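Local coordinates for protein xylooligosaccharide oxidase (Myceliophthora thermophila, PDB 5L6G) that oxidises the C1 hydroxyl of xylooligosaccharides and related sugars to lactones, using bicovalently bound FAD and reducing molecular oxygen to hydrogen peroxide, at residues A[47-52]-A[111-116]; A[99-102]-A[108-111]; A[178-183]-A[400-405]; A[292-297]-A[306-311]; A[380-383]-A[389-392]. One frame throughout, in Å; residues are numbered along the deposited sequence. Where two conformers were deposited one is given.

Interaction 1: residues A[47-52]-A[111-116]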
# COMPACT_ATOMS: atom_id res chain seq x y z
N LYS A 47 -15.22 -13.33 14.94
CA LYS A 47 -15.62 -13.19 13.55
C LYS A 47 -15.09 -11.87 13.00
O LYS A 47 -14.45 -11.83 11.96
CB LYS A 47 -17.15 -13.27 13.43
CG LYS A 47 -17.70 -13.16 12.01
CD LYS A 47 -17.59 -14.47 11.25
CE LYS A 47 -18.08 -14.30 9.82
NZ LYS A 47 -17.73 -15.47 8.96
N THR A 48 -15.32 -10.79 13.74
CA THR A 48 -14.88 -9.47 13.33
C THR A 48 -13.37 -9.40 13.25
O THR A 48 -12.81 -9.01 12.22
CB THR A 48 -15.37 -8.42 14.34
OG1 THR A 48 -16.79 -8.43 14.35
CG2 THR A 48 -14.88 -7.03 13.98
N ASP A 49 -12.69 -9.79 14.33
CA ASP A 49 -11.23 -9.68 14.38
C ASP A 49 -10.53 -10.58 13.37
O ASP A 49 -9.49 -10.21 12.82
CB ASP A 49 -10.72 -9.96 15.80
CG ASP A 49 -10.95 -8.79 16.75
OD1 ASP A 49 -11.24 -7.67 16.26
OD2 ASP A 49 -10.85 -8.97 17.98
N ALA A 50 -11.09 -11.76 13.12
CA ALA A 50 -10.51 -12.70 12.17
C ALA A 50 -10.85 -12.44 10.69
O ALA A 50 -10.26 -13.05 9.80
CB ALA A 50 -10.93 -14.12 12.54
N SER A 51 -11.80 -11.55 10.40
CA SER A 51 -12.36 -11.45 9.05
C SER A 51 -11.45 -10.65 8.11
O SER A 51 -11.06 -9.53 8.44
CB SER A 51 -13.75 -10.83 9.07
OG SER A 51 -13.77 -9.64 9.85
N PRO A 52 -11.15 -11.21 6.91
CA PRO A 52 -10.24 -10.61 5.96
C PRO A 52 -10.87 -9.39 5.32
O PRO A 52 -12.07 -9.21 5.41
CB PRO A 52 -10.09 -11.71 4.91
CG PRO A 52 -11.42 -12.38 4.90
CD PRO A 52 -11.84 -12.39 6.34
N GLU A 111 -3.70 -8.44 16.80
CA GLU A 111 -4.65 -7.48 16.28
C GLU A 111 -4.43 -6.13 16.97
O GLU A 111 -4.60 -6.03 18.18
CB GLU A 111 -6.07 -7.97 16.56
CG GLU A 111 -7.14 -6.94 16.27
CD GLU A 111 -7.23 -6.64 14.80
OE1 GLU A 111 -7.51 -7.58 14.02
OE2 GLU A 111 -7.02 -5.48 14.40
N LEU A 112 -4.11 -5.11 16.18
CA LEU A 112 -3.62 -3.83 16.66
C LEU A 112 -4.66 -2.72 16.64
O LEU A 112 -4.36 -1.59 16.99
CB LEU A 112 -2.43 -3.39 15.80
CG LEU A 112 -1.24 -4.34 15.80
CD1 LEU A 112 -0.19 -3.79 14.86
CD2 LEU A 112 -0.64 -4.50 17.19
N ASP A 113 -5.90 -3.06 16.27
CA ASP A 113 -6.94 -2.06 16.03
C ASP A 113 -7.48 -1.37 17.26
O ASP A 113 -8.16 -0.36 17.14
CB ASP A 113 -8.10 -2.66 15.21
CG ASP A 113 -9.00 -3.59 16.01
OD1 ASP A 113 -8.58 -4.11 17.05
OD2 ASP A 113 -10.15 -3.81 15.58
N ARG A 114 -7.16 -1.87 18.45
CA ARG A 114 -7.48 -1.14 19.67
C ARG A 114 -6.42 -0.04 19.97
O ARG A 114 -6.64 0.82 20.79
CB ARG A 114 -7.69 -2.08 20.87
CG ARG A 114 -8.56 -3.33 20.63
CD ARG A 114 -9.84 -3.16 19.76
NE ARG A 114 -10.84 -4.24 19.94
CZ ARG A 114 -10.87 -5.43 19.29
NH1 ARG A 114 -9.97 -5.76 18.39
NH2 ARG A 114 -11.84 -6.31 19.56
N MET A 115 -5.29 -0.06 19.25
CA MET A 115 -4.23 0.93 19.40
C MET A 115 -4.22 1.88 18.20
O MET A 115 -3.56 1.64 17.21
CB MET A 115 -2.88 0.24 19.56
CG MET A 115 -2.80 -0.60 20.81
SD MET A 115 -1.31 -1.62 20.84
CE MET A 115 -0.06 -0.39 21.26
N TYR A 116 -5.00 2.96 18.28
CA TYR A 116 -5.17 3.85 17.14
C TYR A 116 -4.97 5.32 17.49
O TYR A 116 -5.37 6.19 16.73
CB TYR A 116 -6.56 3.66 16.54
CG TYR A 116 -7.70 3.88 17.51
CD1 TYR A 116 -8.13 5.17 17.86
CD2 TYR A 116 -8.37 2.80 18.08
CE1 TYR A 116 -9.16 5.38 18.76
CE2 TYR A 116 -9.41 2.99 18.99
CZ TYR A 116 -9.81 4.28 19.31
OH TYR A 116 -10.85 4.47 20.19
O HOH W 1 -11.34 -5.84 14.48
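A buried salt-bridge network joins Asp49, near the end of helix 45-50, to Arg114 in the type I turn Leu112-Met115. The guanidinium grips the carboxylate end-on with two nitrogens. Arg114 NH2 donates to Asp49 OD2 at 3.2 Å; the oxygen lies in the guanidinium plane and receives the bond on its syn lone pair. NH1 reaches Asp49 OD1 at 3.1 Å from well outside the carboxylate plane, a consequence of the two flat groups being turned 65° against each other. The grip is therefore twisted rather than coplanar. Arg114 bends back at its second torsion (chi2 -41°), which brings the end of the chain round toward Asp113, and NH1 also forms a salt bridge with Asp113 OD1.

The turn follows strand 108-111 of the small mixed sheet in the FAD-binding PCMH-type domain, and the network fastens it to the helix that precedes this sheet's strand 63-65. A water bridges Asp49 OD1 and Asp113 OD2, 2.6 Å from each. Asp49 OD2 has a further partner in the hydroxyl of Thr39. Glu111 comes close as well, its OE1 lying 3.5 Å from Asp49 O; both oxygens are served by the ammonium of Lys90, which probably offsets part of the negative charge gathered here. Glu111 OE2 accepts from the backbone N of Asp113 at 3.3 Å.

Interaction 2: residues A[99-102]-A[108-111]. With FAD (flavin-adenine dinucleotide), chain D.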
# COMPACT_ATOMS: atom_id res chain seq x y z
N PHE A 99 -2.42 -11.38 4.52
CA PHE A 99 -1.18 -11.64 5.25
C PHE A 99 -1.16 -11.18 6.71
O PHE A 99 -0.37 -11.70 7.50
CB PHE A 99 0.02 -11.07 4.50
CG PHE A 99 0.35 -11.77 3.20
CD1 PHE A 99 0.02 -13.12 2.97
CD2 PHE A 99 1.07 -11.09 2.23
CE1 PHE A 99 0.37 -13.75 1.78
CE2 PHE A 99 1.43 -11.71 1.05
CZ PHE A 99 1.08 -13.03 0.83
N GLY A 100 -2.04 -10.23 7.08
CA GLY A 100 -2.20 -9.83 8.48
C GLY A 100 -2.82 -10.93 9.32
O GLY A 100 -2.64 -10.95 10.52
N LEU A 101 -3.53 -11.85 8.67
CA LEU A 101 -3.99 -13.07 9.34
C LEU A 101 -2.95 -14.20 9.32
O LEU A 101 -3.16 -15.21 9.96
CB LEU A 101 -5.27 -13.57 8.70
CG LEU A 101 -6.47 -12.64 8.77
CD1 LEU A 101 -7.59 -13.24 7.94
CD2 LEU A 101 -6.92 -12.42 10.21
N GLY A 102 -1.87 -13.99 8.58
CA GLY A 102 -0.77 -14.92 8.46
C GLY A 102 -0.69 -15.57 7.10
O GLY A 102 0.26 -16.29 6.82
N LEU A 108 -0.66 -16.89 15.32
CA LEU A 108 -1.13 -15.90 16.27
C LEU A 108 -1.28 -14.60 15.53
O LEU A 108 -0.33 -14.15 14.90
CB LEU A 108 -0.12 -15.72 17.39
CG LEU A 108 -0.38 -14.53 18.32
CD1 LEU A 108 -1.69 -14.73 19.08
CD2 LEU A 108 0.78 -14.36 19.28
N VAL A 109 -2.44 -13.99 15.62
CA VAL A 109 -2.66 -12.70 15.03
C VAL A 109 -2.63 -11.68 16.15
O VAL A 109 -3.38 -11.79 17.13
CB VAL A 109 -3.99 -12.64 14.27
CG1 VAL A 109 -4.29 -11.21 13.85
CG2 VAL A 109 -3.91 -13.56 13.07
N VAL A 110 -1.75 -10.71 16.01
CA VAL A 110 -1.63 -9.62 16.98
C VAL A 110 -2.44 -8.49 16.39
O VAL A 110 -1.96 -7.73 15.55
CB VAL A 110 -0.16 -9.26 17.22
CG1 VAL A 110 -0.03 -8.14 18.26
CG2 VAL A 110 0.58 -10.52 17.64
N GLU A 111 -3.70 -8.44 16.80
CA GLU A 111 -4.65 -7.48 16.28
C GLU A 111 -4.43 -6.13 16.97
O GLU A 111 -4.60 -6.03 18.18
CB GLU A 111 -6.07 -7.97 16.56
CG GLU A 111 -7.14 -6.94 16.27
CD GLU A 111 -7.23 -6.64 14.80
OE1 GLU A 111 -7.51 -7.58 14.02
OE2 GLU A 111 -7.02 -5.48 14.40
PA FAD D . -2.73 -5.60 7.24
O1A FAD D . -3.14 -5.40 8.68
O2A FAD D . -3.43 -6.70 6.50
O5B FAD D . -1.17 -5.68 7.12
C5B FAD D . -0.47 -5.83 5.88
C4B FAD D . 0.91 -6.38 6.14
O4B FAD D . 1.63 -5.48 6.98
C3B FAD D . 0.89 -7.72 6.87
O3B FAD D . 2.01 -8.48 6.48
C2B FAD D . 1.03 -7.33 8.32
O2B FAD D . 1.51 -8.38 9.15
C1B FAD D . 1.97 -6.15 8.21
N9A FAD D . 1.79 -5.24 9.35
C8A FAD D . 0.68 -4.65 9.76
N7A FAD D . 0.92 -3.90 10.87
C5A FAD D . 2.23 -4.04 11.12
C6A FAD D . 3.13 -3.55 12.16
N6A FAD D . 2.60 -2.72 13.09
N1A FAD D . 4.41 -3.95 12.11
C2A FAD D . 4.90 -4.75 11.16
N3A FAD D . 4.11 -5.25 10.16
C4A FAD D . 2.80 -4.91 10.12
N1 FAD D . -2.25 1.09 -1.10
C2 FAD D . -1.65 2.20 -1.65
O2 FAD D . -0.40 2.21 -1.77
N3 FAD D . -2.38 3.27 -2.02
C4 FAD D . -3.73 3.33 -1.86
O4 FAD D . -4.43 4.33 -2.20
C4X FAD D . -4.45 2.18 -1.28
N5 FAD D . -5.80 2.15 -1.10
C5X FAD D . -6.46 1.07 -0.53
C6 FAD D . -7.84 1.06 -0.31
C7 FAD D . -8.46 -0.07 0.25
C7M FAD D . -9.95 -0.05 0.45
C8 FAD D . -7.64 -1.26 0.69
C8M FAD D . -8.27 -2.47 1.37
C9 FAD D . -6.27 -1.22 0.48
C9A FAD D . -5.64 -0.11 -0.13
N10 FAD D . -4.24 -0.07 -0.37
C10 FAD D . -3.60 1.03 -0.93
C1' FAD D . -3.37 -1.18 -0.02
C2' FAD D . -2.78 -1.04 1.35
O2' FAD D . -1.71 -0.10 1.26
C3' FAD D . -2.20 -2.40 1.70
O3' FAD D . -3.21 -3.42 1.65
C4' FAD D . -1.61 -2.32 3.11
O4' FAD D . -0.51 -3.24 3.20
C5' FAD D . -2.69 -2.63 4.13
O5' FAD D . -2.26 -2.20 5.42
P FAD D . -3.07 -2.73 6.66
O1P FAD D . -2.39 -2.37 7.95
O2P FAD D . -4.51 -2.35 6.53
O3P FAD D . -3.10 -4.31 6.36
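The flat groups in this contact are the peptide carbonyls of Gly100 and Leu101, met by the two methyl groups of Val109, with no aromatic ring between the segments. The ring of Phe99 is turned away from the strand and meets that of Tyr488, the two planes at about 40°. Across the contact, Val109 CG1 approaches Gly100 O at 3.7 Å, while CG2 lies 3.6 Å from Leu101 O and also touches Leu101 CA. CG1 is anti to the backbone N (chi1 172°) and CG2 anti to the carbonyl carbon, so the two methyls reach different carbonyls. Leu101 adds a looser apolar touch, its CD2 being 4.3 Å from Val109 CG2.

Strand 108-111 lies inside the mixed sheet of the FAD-binding domain, between strands 63-65 and 87-90. The segment 99-102 takes a helix-like course beside it, without regular helical bonding, and its other side borders the cofactor. Phe99 CB comes to 3.8 Å from the ribose oxygen O3B, and Gly100 N lies 3.8 Å from the phosphate oxygen O2A. A side chain on Gly100 would run into that same phosphate oxygen, so the bare backbone lets the segment pass close to the pyrophosphate. Gly102, at a positive phi of 110°, ends it in a conformation that suits glycine.

The contact is van der Waals packing, mostly of methyls on carbonyl oxygens. Gly100 O is buried against a methyl with no polar partner in the model, and what holds the two segments together here is weak and non-directional.

Interaction 3: residues A[178-183]-A[400-405]. With XYP (beta-D-xylopyranose), chain J.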
# COMPACT_ATOMS: atom_id res chain seq x y z
N LEU A 178 5.92 8.83 -0.61
CA LEU A 178 5.12 7.71 -0.15
C LEU A 178 4.90 7.87 1.35
O LEU A 178 5.60 8.63 1.99
CB LEU A 178 5.84 6.39 -0.43
CG LEU A 178 6.14 6.10 -1.90
CD1 LEU A 178 7.00 4.85 -2.03
CD2 LEU A 178 4.85 5.96 -2.69
N ALA A 179 3.94 7.13 1.90
CA ALA A 179 3.72 7.14 3.35
C ALA A 179 5.00 6.78 4.10
O ALA A 179 5.33 7.40 5.12
CB ALA A 179 2.60 6.18 3.73
N VAL A 180 5.72 5.78 3.59
CA VAL A 180 6.98 5.33 4.17
C VAL A 180 8.02 6.46 4.29
O VAL A 180 8.86 6.46 5.19
CB VAL A 180 7.57 4.15 3.37
CG1 VAL A 180 8.12 4.58 2.02
CG2 VAL A 180 8.65 3.47 4.16
N ASP A 181 7.92 7.45 3.43
CA ASP A 181 8.84 8.59 3.45
C ASP A 181 8.61 9.58 4.56
O ASP A 181 9.44 10.46 4.80
CB ASP A 181 8.77 9.30 2.10
CG ASP A 181 9.22 8.42 0.97
OD1 ASP A 181 10.18 7.66 1.20
OD2 ASP A 181 8.62 8.47 -0.13
N TRP A 182 7.48 9.45 5.25
CA TRP A 182 7.17 10.38 6.34
C TRP A 182 7.47 9.76 7.70
O TRP A 182 7.38 10.44 8.73
CB TRP A 182 5.73 10.87 6.19
CG TRP A 182 5.70 11.68 5.00
CD1 TRP A 182 5.53 11.25 3.74
CD2 TRP A 182 6.00 13.07 4.93
NE1 TRP A 182 5.68 12.29 2.86
CE2 TRP A 182 5.95 13.43 3.57
CE3 TRP A 182 6.29 14.05 5.89
CZ2 TRP A 182 6.17 14.73 3.14
CZ3 TRP A 182 6.51 15.34 5.46
CH2 TRP A 182 6.45 15.67 4.10
N ILE A 183 7.88 8.50 7.71
CA ILE A 183 8.29 7.88 8.96
C ILE A 183 9.62 8.48 9.39
O ILE A 183 10.59 8.49 8.62
CB ILE A 183 8.44 6.35 8.84
CG1 ILE A 183 7.10 5.72 8.45
CG2 ILE A 183 8.95 5.80 10.16
CD1 ILE A 183 7.19 4.23 8.12
N ALA A 400 11.94 -0.44 -3.09
CA ALA A 400 12.88 -0.66 -4.20
C ALA A 400 12.77 0.32 -5.35
O ALA A 400 13.66 0.40 -6.19
CB ALA A 400 12.73 -2.09 -4.73
N PHE A 401 11.66 1.03 -5.43
CA PHE A 401 11.28 1.67 -6.68
C PHE A 401 11.40 3.18 -6.63
O PHE A 401 10.40 3.89 -6.56
CB PHE A 401 9.88 1.19 -7.06
CG PHE A 401 9.75 -0.31 -7.03
CD1 PHE A 401 10.49 -1.09 -7.89
CD2 PHE A 401 8.92 -0.93 -6.14
CE1 PHE A 401 10.40 -2.47 -7.86
CE2 PHE A 401 8.82 -2.32 -6.11
CZ PHE A 401 9.55 -3.08 -6.97
N ARG A 402 12.64 3.64 -6.70
CA ARG A 402 12.98 5.05 -6.53
C ARG A 402 13.64 5.76 -7.71
O ARG A 402 13.94 6.94 -7.61
CB ARG A 402 13.93 5.16 -5.34
CG ARG A 402 13.32 4.68 -4.07
CD ARG A 402 12.09 5.49 -3.68
NE ARG A 402 11.74 5.23 -2.28
CZ ARG A 402 10.80 5.88 -1.57
NH1 ARG A 402 10.09 6.88 -2.08
NH2 ARG A 402 10.61 5.52 -0.30
N ASP A 403 13.93 5.03 -8.78
CA ASP A 403 14.53 5.60 -9.98
C ASP A 403 13.51 6.39 -10.78
O ASP A 403 12.52 5.85 -11.22
CB ASP A 403 15.13 4.49 -10.85
CG ASP A 403 16.02 5.04 -11.93
OD1 ASP A 403 15.49 5.69 -12.86
OD2 ASP A 403 17.24 4.87 -11.82
N PRO A 404 13.77 7.69 -11.00
CA PRO A 404 12.76 8.53 -11.65
C PRO A 404 12.45 8.17 -13.11
O PRO A 404 11.39 8.55 -13.63
CB PRO A 404 13.31 9.96 -11.50
CG PRO A 404 14.76 9.82 -11.18
CD PRO A 404 15.00 8.43 -10.66
N GLU A 405 13.36 7.46 -13.79
CA GLU A 405 13.09 6.98 -15.14
C GLU A 405 12.70 5.48 -15.22
O GLU A 405 11.81 5.09 -16.00
CB GLU A 405 14.27 7.32 -16.06
CG GLU A 405 14.36 8.81 -16.40
CD GLU A 405 14.89 9.67 -15.27
OE1 GLU A 405 16.01 9.40 -14.81
OE2 GLU A 405 14.20 10.65 -14.86
O1 XYP J . 9.30 15.81 -0.37
C1 XYP J . 10.01 14.92 0.50
C2 XYP J . 10.05 15.50 1.92
C3 XYP J . 10.63 14.51 2.92
C4 XYP J . 10.00 13.13 2.74
C5 XYP J . 10.06 12.69 1.28
O2 XYP J . 10.82 16.71 1.88
O3 XYP J . 10.43 14.97 4.27
O4 XYP J . 10.70 12.19 3.56
O5 XYP J . 9.36 13.65 0.49
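Asp181 and Arg402 form an end-on salt bridge, one guanidinium nitrogen to each carboxylate oxygen. The better aligned half runs from Arg402 NH1 to Asp181 OD2 at 2.9 Å, nearly straight at 160°, in the guanidinium plane and onto the syn lone pair. NH2 lies only 2.6 Å from Asp181 OD1, but its angle makes that bond weak. Leu178 CD1 rests over one face of the guanidinium, 3.7 Å from NH1, and Val180 CG1 touches NH2 obliquely.

Asp181 is held in turn: OD2 also accepts from Leu178 N at 2.8 Å, on the anti side. A bend at chi2 (-61°) brings the Arg402 guanidinium to the carboxylate, and NH1 has a second acceptor in Val389 O. A leucine in place of Asp181 would probably leave the Arg402 guanidinium without its counter-charge and Leu178 N without its acceptor. Next to the bridge, a bound xylose donates a very short bond (2.5 Å) from O4 to Asp181 O, with C4 over one face of the Trp182 indole, offset toward the rim.

The salt bridge thus ties the turn between helix 173-176 and strand 183-189, backed by helix 204-213 and strand 219-229, to the connection between strands 374-381 and 409-417.

Interaction 4: residues A[292-297]-A[306-311]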
# COMPACT_ATOMS: atom_id res chain seq x y z
N ALA A 292 -5.23 27.53 -11.15
CA ALA A 292 -3.84 27.08 -11.21
C ALA A 292 -3.77 25.71 -11.90
O ALA A 292 -2.90 25.47 -12.74
CB ALA A 292 -3.24 27.04 -9.82
N LEU A 293 -4.70 24.82 -11.56
CA LEU A 293 -4.81 23.53 -12.25
C LEU A 293 -4.98 23.70 -13.76
O LEU A 293 -4.27 23.07 -14.55
CB LEU A 293 -5.99 22.72 -11.69
CG LEU A 293 -6.44 21.55 -12.57
CD1 LEU A 293 -5.33 20.51 -12.62
CD2 LEU A 293 -7.74 20.94 -12.07
N LYS A 294 -5.95 24.53 -14.15
CA LYS A 294 -6.28 24.67 -15.57
C LYS A 294 -5.04 25.06 -16.37
O LYS A 294 -4.78 24.52 -17.44
CB LYS A 294 -7.39 25.72 -15.75
CG LYS A 294 -8.77 25.27 -15.27
CD LYS A 294 -9.78 26.41 -15.37
CE LYS A 294 -11.14 26.02 -14.80
NZ LYS A 294 -11.90 25.13 -15.73
N THR A 295 -4.28 26.01 -15.84
CA THR A 295 -3.04 26.47 -16.46
C THR A 295 -2.01 25.33 -16.50
O THR A 295 -1.36 25.11 -17.52
CB THR A 295 -2.48 27.69 -15.69
OG1 THR A 295 -3.43 28.76 -15.72
CG2 THR A 295 -1.17 28.18 -16.29
N ALA A 296 -1.90 24.60 -15.40
CA ALA A 296 -0.93 23.51 -15.29
C ALA A 296 -1.23 22.33 -16.22
O ALA A 296 -0.31 21.68 -16.71
CB ALA A 296 -0.88 23.04 -13.84
N ILE A 297 -2.50 22.06 -16.45
CA ILE A 297 -2.92 20.87 -17.18
C ILE A 297 -3.06 21.12 -18.69
O ILE A 297 -3.17 20.18 -19.47
CB ILE A 297 -4.24 20.31 -16.60
CG1 ILE A 297 -4.49 18.85 -17.03
CG2 ILE A 297 -5.43 21.18 -16.97
CD1 ILE A 297 -3.52 17.86 -16.47
N ALA A 306 -7.76 16.39 -25.32
CA ALA A 306 -8.79 16.00 -24.38
C ALA A 306 -9.28 17.20 -23.61
O ALA A 306 -8.70 18.29 -23.68
CB ALA A 306 -8.25 14.93 -23.43
N ASN A 307 -10.38 16.99 -22.89
CA ASN A 307 -11.02 18.04 -22.12
C ASN A 307 -11.00 17.69 -20.66
O ASN A 307 -11.16 16.53 -20.29
CB ASN A 307 -12.47 18.22 -22.59
CG ASN A 307 -12.57 18.89 -23.94
OD1 ASN A 307 -11.63 18.86 -24.73
ND2 ASN A 307 -13.72 19.51 -24.22
N LEU A 308 -10.82 18.70 -19.82
CA LEU A 308 -11.03 18.57 -18.38
C LEU A 308 -12.50 18.38 -18.09
O LEU A 308 -13.34 18.96 -18.76
CB LEU A 308 -10.62 19.85 -17.63
CG LEU A 308 -9.24 20.07 -17.05
CD1 LEU A 308 -9.23 21.39 -16.27
CD2 LEU A 308 -8.83 18.91 -16.16
N SER A 309 -12.81 17.61 -17.05
CA SER A 309 -14.18 17.57 -16.55
C SER A 309 -14.19 17.44 -15.03
O SER A 309 -13.14 17.18 -14.42
CB SER A 309 -14.97 16.42 -17.19
OG SER A 309 -14.30 15.18 -17.03
N SER A 310 -15.36 17.67 -14.44
CA SER A 310 -15.56 17.49 -13.00
C SER A 310 -14.48 18.20 -12.19
O SER A 310 -13.91 17.62 -11.27
CB SER A 310 -15.54 15.99 -12.64
OG SER A 310 -16.61 15.30 -13.27
N VAL A 311 -14.21 19.45 -12.53
CA VAL A 311 -13.21 20.21 -11.79
C VAL A 311 -13.88 20.69 -10.50
O VAL A 311 -14.84 21.44 -10.55
CB VAL A 311 -12.69 21.39 -12.61
CG1 VAL A 311 -11.76 22.26 -11.78
CG2 VAL A 311 -11.99 20.88 -13.86
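Leu293, the first residue of segment 292-297 to touch the strand, points from helix 290-304 toward the strand. Its CD2 lies 4.2 Å from Val311 CG1, and the same methyl comes to 4.5 Å from Leu308 CD1, so one branch spans the two inward-facing residues of the strand. Lys294, next along, starts off along the flank of the helix, and it is the aliphatic part that counts: CG lies 4.0 Å from Leu308 CD1. The lysine therefore borders the apolar patch with methylene groups, at a place where the residue as a whole is exposed to solvent.

One turn further on, Ile297 makes the tightest touch, its CG2 standing 3.9 Å from Leu308 CD1. With CG1 opposite the backbone N (chi1 -163°), the gamma methyl is left as the branch that turns to the strand, and it meets CG as well as both delta carbons of Leu308. The two chains pass at a slant. Leu308 CD1 is thus gathered by Leu293, Lys294 and Ile297, which lie on one side of the helix. The packing is wholly apolar, without a polar bond between the segments.

The axes of helix segment 292-297 and strand 308-311 run nearly antiparallel, at 158°, and approach to 11.2 Å. Helix 290-304 follows strand 280-286 and leads back into strand 308-314, an outermost strand of the eight-stranded antiparallel sheet beside strand 234-240; Leu293 also packs on strands 234-240 and 280-286, and Ile297 on Met269 of strand 269-275.

Interaction 5: residues A[380-383]-A[389-392]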
# COMPACT_ATOMS: atom_id res chain seq x y z
N ASP A 380 -0.73 4.64 -12.06
CA ASP A 380 -0.39 5.86 -11.34
C ASP A 380 0.71 6.59 -12.08
O ASP A 380 1.67 5.96 -12.53
CB ASP A 380 0.10 5.54 -9.93
CG ASP A 380 -1.01 5.10 -9.02
OD1 ASP A 380 -2.02 5.81 -8.92
OD2 ASP A 380 -0.86 4.07 -8.36
N MET A 381 0.58 7.91 -12.19
CA MET A 381 1.69 8.73 -12.65
C MET A 381 2.68 8.84 -11.49
O MET A 381 2.56 9.67 -10.62
CB MET A 381 1.20 10.13 -13.12
CG MET A 381 0.15 10.08 -14.20
SD MET A 381 0.59 9.30 -15.77
CE MET A 381 -0.06 7.65 -15.53
N TYR A 382 3.67 7.96 -11.51
CA TYR A 382 4.43 7.63 -10.31
C TYR A 382 5.79 8.32 -10.28
O TYR A 382 6.20 8.87 -9.25
CB TYR A 382 4.57 6.10 -10.29
CG TYR A 382 5.44 5.53 -9.20
CD1 TYR A 382 6.81 5.38 -9.38
CD2 TYR A 382 4.90 5.11 -8.00
CE1 TYR A 382 7.61 4.84 -8.41
CE2 TYR A 382 5.69 4.56 -7.01
CZ TYR A 382 7.05 4.44 -7.22
OH TYR A 382 7.83 3.89 -6.24
N GLY A 383 6.50 8.25 -11.40
CA GLY A 383 7.88 8.68 -11.48
C GLY A 383 8.06 9.94 -12.32
O GLY A 383 7.21 10.83 -12.33
N VAL A 389 8.38 10.90 -5.05
CA VAL A 389 8.61 9.48 -4.78
C VAL A 389 10.00 9.06 -5.24
O VAL A 389 10.76 8.45 -4.49
CB VAL A 389 7.55 8.58 -5.46
CG1 VAL A 389 7.91 7.10 -5.30
CG2 VAL A 389 6.17 8.85 -4.87
N THR A 390 10.34 9.42 -6.47
CA THR A 390 11.58 8.99 -7.07
C THR A 390 12.73 10.01 -6.90
O THR A 390 13.75 9.92 -7.56
CB THR A 390 11.34 8.65 -8.56
OG1 THR A 390 10.65 9.72 -9.18
CG2 THR A 390 10.50 7.40 -8.70
N ARG A 391 12.55 10.98 -6.00
CA ARG A 391 13.66 11.82 -5.56
C ARG A 391 14.31 11.28 -4.29
O ARG A 391 15.37 11.73 -3.89
CB ARG A 391 13.18 13.26 -5.32
CG ARG A 391 13.13 14.06 -6.60
CD ARG A 391 12.53 15.44 -6.40
NE ARG A 391 12.59 16.19 -7.65
CZ ARG A 391 11.85 17.26 -7.94
NH1 ARG A 391 10.95 17.72 -7.07
NH2 ARG A 391 12.01 17.88 -9.10
N VAL A 392 13.66 10.33 -3.63
CA VAL A 392 14.26 9.68 -2.49
C VAL A 392 15.49 8.92 -2.99
O VAL A 392 15.37 8.14 -3.95
CB VAL A 392 13.28 8.71 -1.79
CG1 VAL A 392 14.02 7.82 -0.80
CG2 VAL A 392 12.16 9.47 -1.10
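Tyr382 and Val389 meet with their side chains crossing at about a right angle, the valine's CG1 set against the phenol end of the ring. CG1 lies 3.3 Å from Tyr382 OH and 3.4 Å from CZ, and it also touches both CE1 and CE2, so one methyl nestles against the whole outer end of the ring from an oblique direction. The tyrosine CG is anti to the backbone N (chi1 175°), and the ring reaches Val389 and Thr390 from there. Thr390 comes in at a slant beside the valine: its CG2 is 3.9 Å from Tyr382 CE1, on the CE1 flank of the ring. The hydroxyl branch of the same threonine turns to the backbone instead, with OG1 3.7 Å from Gly383 CA.

Strand 374-381, an inner strand of the eight-stranded antiparallel sheet, ends at Met381, and Tyr382 and Gly383 lead out of it; the chain then folds back on itself so that Val389 and Thr390 return to pack on Tyr382 and Gly383. Tyr382 and Gly383 still hold backbone bonds to Leu408, just ahead of the neighbouring strand 409-417. Ser387, within the turn, bonds through its OG to Tyr382 O. Two residues before Tyr382, Asp380 touches Arg272, which binds substrate.

The buried phenol oxygen is satisfied by hydrogen bonds to Phe401 O and to the hydroxyl of Tyr399. A phenylalanine in place of Tyr382 would probably leave Phe401 O and the Tyr399 hydroxyl without this shared partner and deprive Val389 CG1 of its nearest contact.

Interactions 1 and 2 share Glu111 and touch where Leu101 packs against Ala50 and Pro52; both are buried beside the small mixed sheet that strand 108-111 belongs to, yet one is a charged network and the other uncharged packing of methyls on backbone carbonyls beside the cofactor. Interactions 3 and 5 also adjoin, their centres about 7 Å apart, with interaction 5 nested inside the loop that interaction 3 closes. Phe401 O bonds to Tyr382 OH and Val389 O to Arg402 NH1, so buried packing adjoins a partly exposed ion pair. Interaction 4, about 28 Å from the centre of the chain, is partly exposed and purely apolar; it reaches the same eight-stranded sheet as interaction 5, at one of its outermost strands.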